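Local coordinates for protein endo-beta-1,2-glucanase (Talaromyces funiculosus, PDB 6IMV) that hydrolyses internal linkages of beta-1,2-glucan as a fungal endo-beta-1,2-glucanase and here holds the disaccharide sophorose, at residues Pro292-Lys297 with Arg474-Leu479; Ser302-Trp307 with Thr382-Phe387; Ile317-Arg322 with Arg467-Tyr472; Ala345-Val350 with Leu378-Pro383. One frame throughout, in Å; residues are numbered along the deposited sequence. Where two conformers were deposited one is given.

Contact 1 of 4, residues Pro292-Lys297 with Arg474-Leu479; sequences PITVQK and RVFKNL. With NAG (2-acetamido-2-deoxy-beta-D-glucopyranose), chain H.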
# COMPACT_ATOMS: atom_id res chain seq x y z
N PRO A 292 -1.06 7.95 28.41
CA PRO A 292 -0.09 7.67 27.35
C PRO A 292 -0.32 6.33 26.63
O PRO A 292 -0.75 5.37 27.24
CB PRO A 292 1.24 7.66 28.11
CG PRO A 292 0.87 7.23 29.51
CD PRO A 292 -0.48 7.86 29.75
N ILE A 293 -0.03 6.32 25.32
CA ILE A 293 -0.00 5.10 24.51
C ILE A 293 1.38 4.99 23.85
O ILE A 293 1.75 5.84 23.05
CB ILE A 293 -1.12 5.09 23.45
CG1 ILE A 293 -2.52 5.29 24.05
CG2 ILE A 293 -1.06 3.80 22.64
CD1 ILE A 293 -3.54 5.78 23.05
N THR A 294 2.10 3.92 24.16
CA THR A 294 3.41 3.66 23.57
C THR A 294 3.24 3.16 22.14
O THR A 294 2.52 2.17 21.90
CB THR A 294 4.22 2.65 24.39
OG1 THR A 294 4.31 3.12 25.73
CG2 THR A 294 5.61 2.43 23.82
N VAL A 295 3.92 3.83 21.21
CA VAL A 295 3.89 3.48 19.81
C VAL A 295 5.31 3.48 19.25
O VAL A 295 6.23 4.07 19.82
CB VAL A 295 3.00 4.45 19.01
CG1 VAL A 295 1.57 4.41 19.50
CG2 VAL A 295 3.54 5.87 19.02
N GLN A 296 5.45 2.83 18.09
CA GLN A 296 6.58 3.04 17.21
C GLN A 296 6.51 4.45 16.61
O GLN A 296 5.52 4.80 15.96
CB GLN A 296 6.55 2.02 16.07
CG GLN A 296 7.69 2.20 15.08
CD GLN A 296 7.59 1.20 13.97
OE1 GLN A 296 8.20 0.13 14.03
NE2 GLN A 296 6.81 1.52 12.96
N LYS A 297 7.56 5.23 16.83
CA LYS A 297 7.65 6.57 16.27
C LYS A 297 7.59 6.48 14.74
O LYS A 297 8.26 5.65 14.14
CB LYS A 297 8.93 7.25 16.75
CG LYS A 297 8.99 8.75 16.47
CD LYS A 297 10.26 9.36 16.99
CE LYS A 297 10.30 10.86 16.76
NZ LYS A 297 11.54 11.44 17.32
N ARG A 474 13.79 -5.39 21.89
CA ARG A 474 14.88 -4.61 22.49
C ARG A 474 14.47 -3.14 22.70
O ARG A 474 14.98 -2.49 23.61
CB ARG A 474 16.14 -4.67 21.60
CG ARG A 474 16.91 -5.97 21.76
CD ARG A 474 18.02 -6.18 20.75
NE ARG A 474 19.13 -5.27 21.01
CZ ARG A 474 20.22 -5.19 20.25
NH1 ARG A 474 20.40 -6.04 19.25
NH2 ARG A 474 21.10 -4.24 20.48
N VAL A 475 13.56 -2.63 21.87
CA VAL A 475 13.17 -1.22 21.88
C VAL A 475 11.87 -1.00 22.67
O VAL A 475 11.74 0.01 23.38
CB VAL A 475 13.04 -0.68 20.45
CG1 VAL A 475 12.38 0.70 20.40
CG2 VAL A 475 14.40 -0.65 19.75
N PHE A 476 10.92 -1.95 22.55
CA PHE A 476 9.56 -1.78 23.08
C PHE A 476 9.38 -2.62 24.36
O PHE A 476 9.01 -3.79 24.32
CB PHE A 476 8.54 -2.10 21.99
CG PHE A 476 8.62 -1.14 20.83
CD1 PHE A 476 8.04 0.11 20.92
CD2 PHE A 476 9.32 -1.48 19.68
CE1 PHE A 476 8.13 1.01 19.86
CE2 PHE A 476 9.42 -0.58 18.63
CZ PHE A 476 8.83 0.66 18.72
N LYS A 477 9.62 -1.96 25.50
CA LYS A 477 9.47 -2.52 26.85
C LYS A 477 8.44 -1.69 27.62
O LYS A 477 8.26 -0.50 27.37
CB LYS A 477 10.83 -2.50 27.55
CG LYS A 477 11.95 -3.13 26.74
CD LYS A 477 13.33 -2.85 27.26
CE LYS A 477 13.93 -1.58 26.70
NZ LYS A 477 15.36 -1.45 27.08
N ASN A 478 7.76 -2.32 28.57
CA ASN A 478 6.85 -1.62 29.50
C ASN A 478 5.89 -0.73 28.70
O ASN A 478 5.78 0.47 28.98
CB ASN A 478 7.64 -0.80 30.52
CG ASN A 478 8.82 -1.55 31.09
OD1 ASN A 478 8.64 -2.54 31.80
ND2 ASN A 478 10.03 -1.10 30.79
N LEU A 479 5.20 -1.31 27.71
CA LEU A 479 4.19 -0.60 26.91
C LEU A 479 3.20 0.06 27.86
O LEU A 479 2.81 -0.54 28.84
CB LEU A 479 3.44 -1.58 26.00
CG LEU A 479 4.25 -2.27 24.91
CD1 LEU A 479 3.33 -2.97 23.93
CD2 LEU A 479 5.15 -1.29 24.18
C1 NAG H . 14.53 11.95 12.86
C2 NAG H . 15.04 12.49 14.20
C3 NAG H . 16.54 12.71 14.07
C4 NAG H . 17.20 11.37 13.76
C5 NAG H . 16.71 10.93 12.38
C6 NAG H . 17.31 9.60 11.92
C7 NAG H . 13.44 13.86 15.48
C8 NAG H . 12.86 15.22 15.65
N2 NAG H . 14.39 13.74 14.55
O3 NAG H . 17.03 13.23 15.29
O4 NAG H . 18.63 11.47 13.88
O5 NAG H . 15.29 10.79 12.46
O6 NAG H . 17.22 8.63 12.97
O7 NAG H . 13.04 12.92 16.13
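Phe476 and Leu479, just beyond the end of helix 461-475, rest against strand residues Thr294, Val295 and Gln296 by van der Waals contact; no hydrogen bond passes directly between Pro292-Lys297 and Arg474-Leu479. The aromatic part comes first. A chi1 of -64° sets CG of Phe476 anti to the carbonyl carbon, starting the ring toward the strand; its CZ lies 3.6 Å from Gln296 CA, and Gln296 CB lies 3.8 Å from the same CZ. Val295 O sits at the ring's edge, in its plane, 3.6 Å from Phe476 CE1, a position that suits the slightly positive rim of an aromatic ring. Val475 CG1 lies over one face, toward the rim. In the aliphatic part, Thr294 and Leu479 cross at about a right angle, with Thr294 CG2 3.8 Å from Leu479 CD2. Threonine suits this place because its two branches divide the work: the methyl packs, while OG1 is hydrogen-bonded to Asp284 and to the backbone N of Lys480. The polar end of Gln296 likewise turns to another partner, the hydroxyl of Tyr472. The chemistry thus implies an apolar seam between the segments, with the buried polar groups of Thr294 and Gln296 satisfied by residues around it.

Contact 2 of 4, residues Ser302-Trp307 with Thr382-Phe387; sequences SSHETW and TPYSVF. With GLC (alpha-D-glucopyranose), chain D.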
# COMPACT_ATOMS: atom_id res chain seq x y z
N SER A 302 1.81 8.85 9.10
CA SER A 302 0.88 8.52 8.04
C SER A 302 0.61 7.01 8.07
O SER A 302 1.56 6.22 8.25
CB SER A 302 1.44 8.94 6.70
OG SER A 302 0.72 8.34 5.63
N SER A 303 -0.65 6.63 7.84
CA SER A 303 -1.06 5.23 7.83
C SER A 303 -0.20 4.41 6.85
O SER A 303 0.08 3.25 7.10
CB SER A 303 -2.53 5.09 7.52
OG SER A 303 -3.32 5.72 8.52
N HIS A 304 0.19 5.02 5.72
CA HIS A 304 0.89 4.29 4.64
C HIS A 304 2.20 3.68 5.15
O HIS A 304 2.64 2.67 4.61
CB HIS A 304 1.13 5.18 3.40
CG HIS A 304 2.37 5.99 3.47
ND1 HIS A 304 2.45 7.17 4.19
CD2 HIS A 304 3.59 5.80 2.93
CE1 HIS A 304 3.67 7.67 4.09
NE2 HIS A 304 4.38 6.85 3.32
N GLU A 305 2.79 4.27 6.20
CA GLU A 305 4.09 3.83 6.74
C GLU A 305 4.02 2.40 7.30
O GLU A 305 5.06 1.78 7.51
CB GLU A 305 4.57 4.80 7.83
CG GLU A 305 4.85 6.20 7.31
CD GLU A 305 4.90 7.28 8.38
OE1 GLU A 305 5.10 6.95 9.57
OE2 GLU A 305 4.72 8.46 8.03
N THR A 306 2.80 1.88 7.51
CA THR A 306 2.54 0.58 8.14
C THR A 306 2.38 -0.54 7.08
O THR A 306 2.17 -1.69 7.43
CB THR A 306 1.31 0.71 9.05
OG1 THR A 306 1.65 1.64 10.08
CG2 THR A 306 0.86 -0.59 9.68
N TRP A 307 2.53 -0.18 5.80
CA TRP A 307 2.35 -1.04 4.61
C TRP A 307 2.98 -2.43 4.76
O TRP A 307 2.42 -3.40 4.27
CB TRP A 307 2.96 -0.31 3.41
CG TRP A 307 2.61 -0.78 2.03
CD1 TRP A 307 2.87 -1.98 1.45
CD2 TRP A 307 2.06 0.06 0.98
NE1 TRP A 307 2.48 -1.98 0.14
CE2 TRP A 307 2.00 -0.73 -0.19
CE3 TRP A 307 1.64 1.39 0.92
CZ2 TRP A 307 1.50 -0.24 -1.39
CZ3 TRP A 307 1.15 1.88 -0.27
CH2 TRP A 307 1.09 1.07 -1.41
N THR A 382 -8.38 11.11 4.48
CA THR A 382 -8.58 10.12 3.42
C THR A 382 -9.08 8.80 4.01
O THR A 382 -8.60 8.34 5.04
CB THR A 382 -7.30 9.91 2.60
OG1 THR A 382 -7.53 8.88 1.63
CG2 THR A 382 -6.10 9.53 3.45
N PRO A 383 -10.03 8.13 3.32
CA PRO A 383 -10.51 6.81 3.76
C PRO A 383 -9.41 5.74 3.97
O PRO A 383 -9.55 4.91 4.86
CB PRO A 383 -11.47 6.40 2.63
CG PRO A 383 -11.98 7.72 2.10
CD PRO A 383 -10.76 8.62 2.14
N TYR A 384 -8.34 5.77 3.17
CA TYR A 384 -7.33 4.68 3.24
C TYR A 384 -6.52 4.75 4.54
O TYR A 384 -5.84 3.77 4.89
CB TYR A 384 -6.46 4.65 1.99
CG TYR A 384 -5.11 5.30 2.06
CD1 TYR A 384 -4.94 6.65 1.76
CD2 TYR A 384 -3.97 4.57 2.36
CE1 TYR A 384 -3.69 7.24 1.77
CE2 TYR A 384 -2.71 5.15 2.39
CZ TYR A 384 -2.57 6.50 2.09
OH TYR A 384 -1.32 7.08 2.12
N SER A 385 -6.60 5.88 5.27
CA SER A 385 -6.02 6.02 6.60
C SER A 385 -6.48 4.89 7.55
O SER A 385 -5.80 4.59 8.53
CB SER A 385 -6.33 7.37 7.20
OG SER A 385 -7.73 7.53 7.42
N VAL A 386 -7.62 4.26 7.25
CA VAL A 386 -8.19 3.21 8.10
C VAL A 386 -7.54 1.84 7.84
O VAL A 386 -7.82 0.91 8.59
CB VAL A 386 -9.71 3.08 7.90
CG1 VAL A 386 -10.42 4.42 7.97
CG2 VAL A 386 -10.06 2.34 6.61
N PHE A 387 -6.72 1.67 6.80
CA PHE A 387 -6.30 0.31 6.42
C PHE A 387 -5.60 -0.39 7.60
O PHE A 387 -5.90 -1.55 7.86
CB PHE A 387 -5.53 0.27 5.10
CG PHE A 387 -4.04 0.45 5.16
CD1 PHE A 387 -3.22 -0.57 5.62
CD2 PHE A 387 -3.45 1.62 4.71
CE1 PHE A 387 -1.85 -0.40 5.66
CE2 PHE A 387 -2.08 1.79 4.76
CZ PHE A 387 -1.28 0.77 5.22
C1 GLC D . 9.97 8.48 1.71
C2 GLC D . 9.08 7.43 1.09
C3 GLC D . 7.88 7.15 1.98
C4 GLC D . 8.37 6.68 3.34
C5 GLC D . 9.28 7.75 3.94
C6 GLC D . 9.92 7.27 5.24
O1 GLC D . 9.21 9.71 1.71
O2 GLC D . 8.60 7.95 -0.16
O3 GLC D . 7.04 6.14 1.42
O4 GLC D . 7.24 6.39 4.18
O5 GLC D . 10.34 8.08 3.02
O6 GLC D . 10.73 6.12 5.02
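Ser303 carries OG anti to its carbonyl carbon (chi1 -62°), which sets the hydroxyl beside Ser385 O, whereas Phe387 holds CG between backbone N and carbonyl carbon (chi1 89°), which starts its side chain toward 302-307. Each segment contains a short 3-10 turn, 303-307 and 383-385, set deep in a largely helical enzyme consistent with an (alpha/alpha)6 barrel. Ser303 OG donates to Ser385 O over 2.7 Å, in the carbonyl plane and on a lone pair; serine fits here because its hydroxyl is small enough to bond where the backbones come close. Ser385 in turn sends its OG to Thr382 O, which also receives Ser385 N, so the second turn is tied within itself. The Phe387 ring reaches the first turn: CZ lies 3.4 Å from Ser303 O, and Trp307 N and His304 CA stand at the ring's edge, in its plane. His304 and Tyr384 run side by side, pointing the same way, with His304 CB 3.4 Å from Tyr384 OH, whose hydrogen bond goes to Ser346 O. The imidazole is gripped at both nitrogens. Ser302 OG lies in its plane, 2.5 Å from His304 ND1, in a hydrogen bond that either could donate. On the sugar side, where Glu250 and Asp247 also bind the glucose, His304 NE2 donates to O4 of the GLC unit at 3.0 Å.

Contact 3 of 4, residues Ile317-Arg322 with Arg467-Tyr472; sequences IDIIRR and RIEAEY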
# COMPACT_ATOMS: atom_id res chain seq x y z
N ILE A 317 4.46 -12.06 15.56
CA ILE A 317 5.27 -11.72 16.73
C ILE A 317 4.41 -10.84 17.65
O ILE A 317 3.98 -9.76 17.26
CB ILE A 317 6.59 -11.02 16.33
CG1 ILE A 317 7.48 -11.92 15.45
CG2 ILE A 317 7.35 -10.55 17.55
CD1 ILE A 317 7.09 -11.95 13.98
N ASP A 318 4.18 -11.32 18.89
CA ASP A 318 3.20 -10.71 19.78
C ASP A 318 3.64 -9.29 20.18
O ASP A 318 2.81 -8.41 20.22
CB ASP A 318 2.93 -11.56 21.02
CG ASP A 318 1.72 -11.09 21.82
OD1 ASP A 318 0.68 -10.82 21.20
OD2 ASP A 318 1.84 -10.96 23.05
N ILE A 319 4.93 -9.07 20.47
CA ILE A 319 5.38 -7.71 20.86
C ILE A 319 5.10 -6.73 19.71
O ILE A 319 4.74 -5.57 19.95
CB ILE A 319 6.85 -7.65 21.31
CG1 ILE A 319 7.22 -6.24 21.80
CG2 ILE A 319 7.82 -8.11 20.23
CD1 ILE A 319 6.38 -5.75 22.96
N ILE A 320 5.24 -7.21 18.48
CA ILE A 320 5.02 -6.37 17.30
C ILE A 320 3.52 -6.10 17.15
O ILE A 320 3.11 -4.96 16.96
CB ILE A 320 5.64 -6.97 16.03
CG1 ILE A 320 7.15 -7.15 16.19
CG2 ILE A 320 5.29 -6.10 14.82
CD1 ILE A 320 7.87 -7.69 14.95
N ARG A 321 2.71 -7.16 17.26
CA ARG A 321 1.26 -7.04 17.18
C ARG A 321 0.76 -6.01 18.20
O ARG A 321 -0.07 -5.17 17.88
CB ARG A 321 0.61 -8.42 17.37
CG ARG A 321 -0.87 -8.46 17.05
CD ARG A 321 -1.47 -9.80 17.44
NE ARG A 321 -0.64 -10.92 17.03
CZ ARG A 321 0.07 -11.69 17.85
NH1 ARG A 321 0.81 -12.67 17.37
NH2 ARG A 321 0.03 -11.47 19.15
N ARG A 322 1.30 -6.07 19.43
CA ARG A 322 0.88 -5.17 20.53
C ARG A 322 1.25 -3.71 20.22
O ARG A 322 0.45 -2.82 20.41
CB ARG A 322 1.51 -5.62 21.86
CG ARG A 322 0.87 -6.86 22.47
CD ARG A 322 1.73 -7.46 23.56
NE ARG A 322 1.96 -6.53 24.66
CZ ARG A 322 3.08 -6.45 25.38
NH1 ARG A 322 3.20 -5.50 26.28
NH2 ARG A 322 4.08 -7.29 25.18
N ARG A 467 14.96 -12.54 14.13
CA ARG A 467 15.53 -11.23 13.91
C ARG A 467 14.54 -10.13 14.33
O ARG A 467 14.90 -9.20 15.03
CB ARG A 467 15.92 -11.07 12.43
CG ARG A 467 16.33 -9.66 12.02
CD ARG A 467 17.46 -9.08 12.85
NE ARG A 467 18.71 -9.80 12.67
CZ ARG A 467 19.88 -9.43 13.17
NH1 ARG A 467 20.98 -10.08 12.84
NH2 ARG A 467 19.95 -8.38 13.97
N ILE A 468 13.30 -10.22 13.85
CA ILE A 468 12.40 -9.06 13.97
C ILE A 468 11.85 -9.00 15.41
O ILE A 468 11.68 -7.92 15.95
CB ILE A 468 11.32 -9.07 12.87
CG1 ILE A 468 10.78 -7.66 12.58
CG2 ILE A 468 10.19 -10.04 13.20
CD1 ILE A 468 11.84 -6.62 12.29
N GLU A 469 11.68 -10.17 16.06
CA GLU A 469 11.29 -10.19 17.47
C GLU A 469 12.42 -9.60 18.32
O GLU A 469 12.16 -8.81 19.22
CB GLU A 469 10.92 -11.59 17.94
CG GLU A 469 10.33 -11.61 19.34
CD GLU A 469 9.60 -12.89 19.70
OE1 GLU A 469 10.17 -13.97 19.44
OE2 GLU A 469 8.46 -12.80 20.23
N ALA A 470 13.68 -9.94 17.99
CA ALA A 470 14.83 -9.40 18.70
C ALA A 470 14.84 -7.87 18.60
O ALA A 470 14.99 -7.19 19.63
CB ALA A 470 16.12 -9.99 18.17
N GLU A 471 14.67 -7.33 17.38
CA GLU A 471 14.82 -5.90 17.16
C GLU A 471 13.71 -5.17 17.93
O GLU A 471 13.99 -4.18 18.62
CB GLU A 471 14.83 -5.56 15.67
CG GLU A 471 16.05 -6.06 14.92
CD GLU A 471 17.39 -5.51 15.39
OE1 GLU A 471 17.44 -4.35 15.87
OE2 GLU A 471 18.39 -6.24 15.28
N TYR A 472 12.47 -5.65 17.81
CA TYR A 472 11.32 -4.97 18.41
C TYR A 472 11.33 -5.14 19.93
O TYR A 472 11.07 -4.17 20.64
CB TYR A 472 10.01 -5.42 17.75
CG TYR A 472 9.62 -4.60 16.55
CD1 TYR A 472 8.88 -3.44 16.69
CD2 TYR A 472 10.02 -4.96 15.27
CE1 TYR A 472 8.56 -2.65 15.60
CE2 TYR A 472 9.69 -4.19 14.17
CZ TYR A 472 8.95 -3.02 14.33
OH TYR A 472 8.62 -2.25 13.26
O HOH W 1 6.61 -11.13 21.49
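Ile320 and Tyr472 cross at about a right angle, the isoleucine laying its longer branch obliquely against the near end of the ring. Its CG1 comes within 3.6 Å of Tyr472 CG, and Ile320 CD1 reaches to 3.5 Å from Tyr472 CD2. Ile320 keeps CG1 anti to its carbonyl carbon (chi1 -59°), the turn that lets this branch lean across to the other helix. Ile468 lies crosswise to both neighbouring isoleucines: its CG2 is 3.7 Å from Ile320 CD1 and equally 3.7 Å from Ile317 CD1. Beta-branched side chains suit such a seam, because each offers two short arms to fill the space between helices. At the margin, Ile317 and Glu469 meet at a slant, with Ile317 CG2 3.6 Å from Glu469 CG, so the glutamate packs with its methylenes. Its carboxylate goes further, to a water that donates to Glu469 OE2 and accepts from Ile319 N, each bond 2.8 Å long. Ile319 N belongs to the first turn of its helix, and a negative charge near that end is probably favourable.

An alanine in place of Tyr472 would probably leave a gap beside CG1 and CD1 of Ile320 and deprive Lys308 and Gln296 of their hydroxyl partner.

The short helical segments cross at 55° with axes 9.4 Å apart at closest approach, an apolar helix-helix packing with a water-bridged polar margin, in an enzyme whose helices are consistent with an (alpha/alpha)6 barrel.

Contact 4 of 4, residues Ala345-Val350 with Leu378-Pro383; sequences ASINNV and LDVITP. With NAG (2-acetamido-2-deoxy-beta-D-glucopyranose), chain C; BGC (beta-D-glucopyranose), chain I.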
# COMPACT_ATOMS: atom_id res chain seq x y z
N ALA A 345 -3.21 10.30 6.20
CA ALA A 345 -2.18 9.59 5.46
C ALA A 345 -1.75 10.43 4.25
O ALA A 345 -2.52 11.27 3.77
CB ALA A 345 -2.69 8.23 5.04
N SER A 346 -0.53 10.21 3.78
CA SER A 346 -0.04 10.83 2.56
C SER A 346 -1.09 10.64 1.46
O SER A 346 -1.60 9.52 1.25
CB SER A 346 1.30 10.25 2.15
OG SER A 346 2.24 10.30 3.21
N ILE A 347 -1.42 11.72 0.75
CA ILE A 347 -2.61 11.75 -0.11
C ILE A 347 -2.53 12.94 -1.07
O ILE A 347 -1.89 13.96 -0.78
CB ILE A 347 -3.88 11.81 0.77
CG1 ILE A 347 -5.14 11.46 -0.02
CG2 ILE A 347 -4.03 13.16 1.46
CD1 ILE A 347 -5.22 10.01 -0.43
N ASN A 348 -3.21 12.80 -2.22
CA ASN A 348 -3.44 13.90 -3.14
C ASN A 348 -4.35 14.93 -2.48
O ASN A 348 -5.28 14.59 -1.73
CB ASN A 348 -4.03 13.43 -4.47
CG ASN A 348 -2.97 12.81 -5.36
OD1 ASN A 348 -2.19 13.53 -5.98
ND2 ASN A 348 -2.91 11.49 -5.38
N ASN A 349 -4.05 16.20 -2.77
CA ASN A 349 -4.79 17.36 -2.32
C ASN A 349 -6.07 17.48 -3.15
O ASN A 349 -6.28 16.72 -4.11
CB ASN A 349 -3.93 18.61 -2.46
CG ASN A 349 -4.26 19.72 -1.48
OD1 ASN A 349 -5.28 19.67 -0.79
ND2 ASN A 349 -3.39 20.72 -1.43
N VAL A 350 -6.90 18.45 -2.78
CA VAL A 350 -8.19 18.71 -3.43
C VAL A 350 -7.99 19.08 -4.90
O VAL A 350 -6.93 19.58 -5.32
CB VAL A 350 -8.98 19.80 -2.69
CG1 VAL A 350 -9.26 19.43 -1.25
CG2 VAL A 350 -8.29 21.16 -2.76
N LEU A 378 -2.58 19.06 7.95
CA LEU A 378 -3.65 18.25 8.54
C LEU A 378 -5.03 18.78 8.14
O LEU A 378 -6.01 18.59 8.87
CB LEU A 378 -3.47 18.30 10.07
CG LEU A 378 -2.14 17.78 10.60
CD1 LEU A 378 -2.09 17.90 12.11
CD2 LEU A 378 -1.92 16.34 10.16
N ASP A 379 -5.14 19.40 6.97
CA ASP A 379 -6.44 19.93 6.54
C ASP A 379 -7.19 18.91 5.67
O ASP A 379 -8.38 19.09 5.43
CB ASP A 379 -6.30 21.29 5.86
CG ASP A 379 -5.40 21.30 4.63
OD1 ASP A 379 -4.69 20.32 4.41
OD2 ASP A 379 -5.45 22.29 3.91
N VAL A 380 -6.52 17.84 5.23
CA VAL A 380 -7.09 16.84 4.31
C VAL A 380 -6.98 15.44 4.93
O VAL A 380 -5.90 15.01 5.35
CB VAL A 380 -6.40 16.91 2.94
CG1 VAL A 380 -6.81 15.76 2.02
CG2 VAL A 380 -6.64 18.27 2.27
N ILE A 381 -8.11 14.71 4.90
CA ILE A 381 -8.27 13.36 5.43
C ILE A 381 -8.62 12.41 4.27
O ILE A 381 -9.11 12.85 3.22
CB ILE A 381 -9.34 13.31 6.54
CG1 ILE A 381 -10.67 13.93 6.08
CG2 ILE A 381 -8.82 13.94 7.82
CD1 ILE A 381 -11.79 13.81 7.07
N THR A 382 -8.38 11.11 4.48
CA THR A 382 -8.58 10.12 3.42
C THR A 382 -9.08 8.80 4.01
O THR A 382 -8.60 8.34 5.04
CB THR A 382 -7.30 9.91 2.60
OG1 THR A 382 -7.53 8.88 1.63
CG2 THR A 382 -6.10 9.53 3.45
N PRO A 383 -10.03 8.13 3.32
CA PRO A 383 -10.51 6.81 3.76
C PRO A 383 -9.41 5.74 3.97
O PRO A 383 -9.55 4.91 4.86
CB PRO A 383 -11.47 6.40 2.63
CG PRO A 383 -11.98 7.72 2.10
CD PRO A 383 -10.76 8.62 2.14
C1 NAG C . -3.53 21.86 -0.56
C2 NAG C . -2.20 22.59 -0.52
C3 NAG C . -2.31 23.74 0.47
C4 NAG C . -3.41 24.68 0.05
C5 NAG C . -4.71 23.92 -0.20
C6 NAG C . -5.74 24.83 -0.86
C7 NAG C . -0.38 21.01 -1.01
C8 NAG C . 0.75 20.22 -0.41
N2 NAG C . -1.12 21.69 -0.14
O3 NAG C . -1.08 24.43 0.55
O4 NAG C . -3.62 25.62 1.11
O5 NAG C . -4.52 22.77 -1.03
O6 NAG C . -6.96 24.11 -0.96
O7 NAG C . -0.61 21.01 -2.20
C2 BGC I . 2.52 11.15 -6.82
C3 BGC I . 1.04 11.21 -7.24
C4 BGC I . 0.29 9.90 -6.93
C5 BGC I . 0.59 9.45 -5.49
C6 BGC I . -0.06 8.11 -5.12
C1 BGC I . 2.65 10.64 -5.39
O1 BGC I . 4.00 10.52 -4.94
O2 BGC I . 3.07 12.45 -6.87
O3 BGC I . 0.93 11.51 -8.63
O4 BGC I . -1.13 10.04 -7.13
O5 BGC I . 2.01 9.37 -5.29
O6 BGC I . 0.52 7.09 -5.93
O HOH W 2 -4.92 12.46 4.91
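Val380 faces Ile347 and Asn349 with its two methyls: CG1 lies 3.8 Å from Ile347 CG2, and CG2 is 3.6 Å from Asn349 OD1. Just before it, Asp379 turns to a salt bridge with Arg421. The backbone of Val380 makes a water-mediated link, since a water donates to Val380 O at 2.8 Å and accepts from Ala345 N at 3.0 Å. Ile381 directs its side chain to the other side of the strand, against Phe344. Thr382 comes back toward Ile347, and the two side chains meet tip to tip. Ile347 holds CG1 anti to its backbone N (chi1 -164°), and beyond it CD1 stands 3.3 Å from Thr382 OG1, a hydroxyl whose hydrogen bond goes to Glu418 O. Thr382 CG2 packs more loosely, 4.0 Å from Ala345 CB, where the small alanine suits the space. Isoleucine fits the middle because its two branches serve two partners, CG2 for Val380 and CD1 for Thr382. An alanine in place of Ile347 would probably open a gap facing Val380 and Thr382, leaving Val380 CG1 without its methyl partner and Thr382 without CG1 and CD1 against it.

The two asparagines that follow Ile347 do different work. Asn348 ND2 donates almost straight (169°) to O4 of a bound beta-glucose, 2.9 Å away, and also bonds Glu418, while Asn349 ND2 carries an N-linked glycan. The chemistry implies that the strands meet by methyl packing, one water linking Val380 to the loop before strand 347-352, with Asn348, next to that apolar patch, supplying a sugar-binding amide.

How the contacts relate
From the N terminus, the first of these segments is 292-297, whose partner 474-479 comes last, so contact 1 closes the widest loop and encloses the other three. Contact 2 starts next, at 302-307, and contact 3 at 317-322; since 382-387 precedes 467-472, these two cross. Contact 4, from 345-350 to 378-383, closes the shortest loop, inside that of contact 3, and ends on the same stretch as contact 2, with which it shares Thr382 and Pro383. Contacts 1 and 3 touch and tie strand 290-296 and helix 318-337 to helix 461-475 and the chain just beyond it. Contacts 2 and 4 touch through Ser346, joining the sugar-binding turn to strands 347-352 and 380-381.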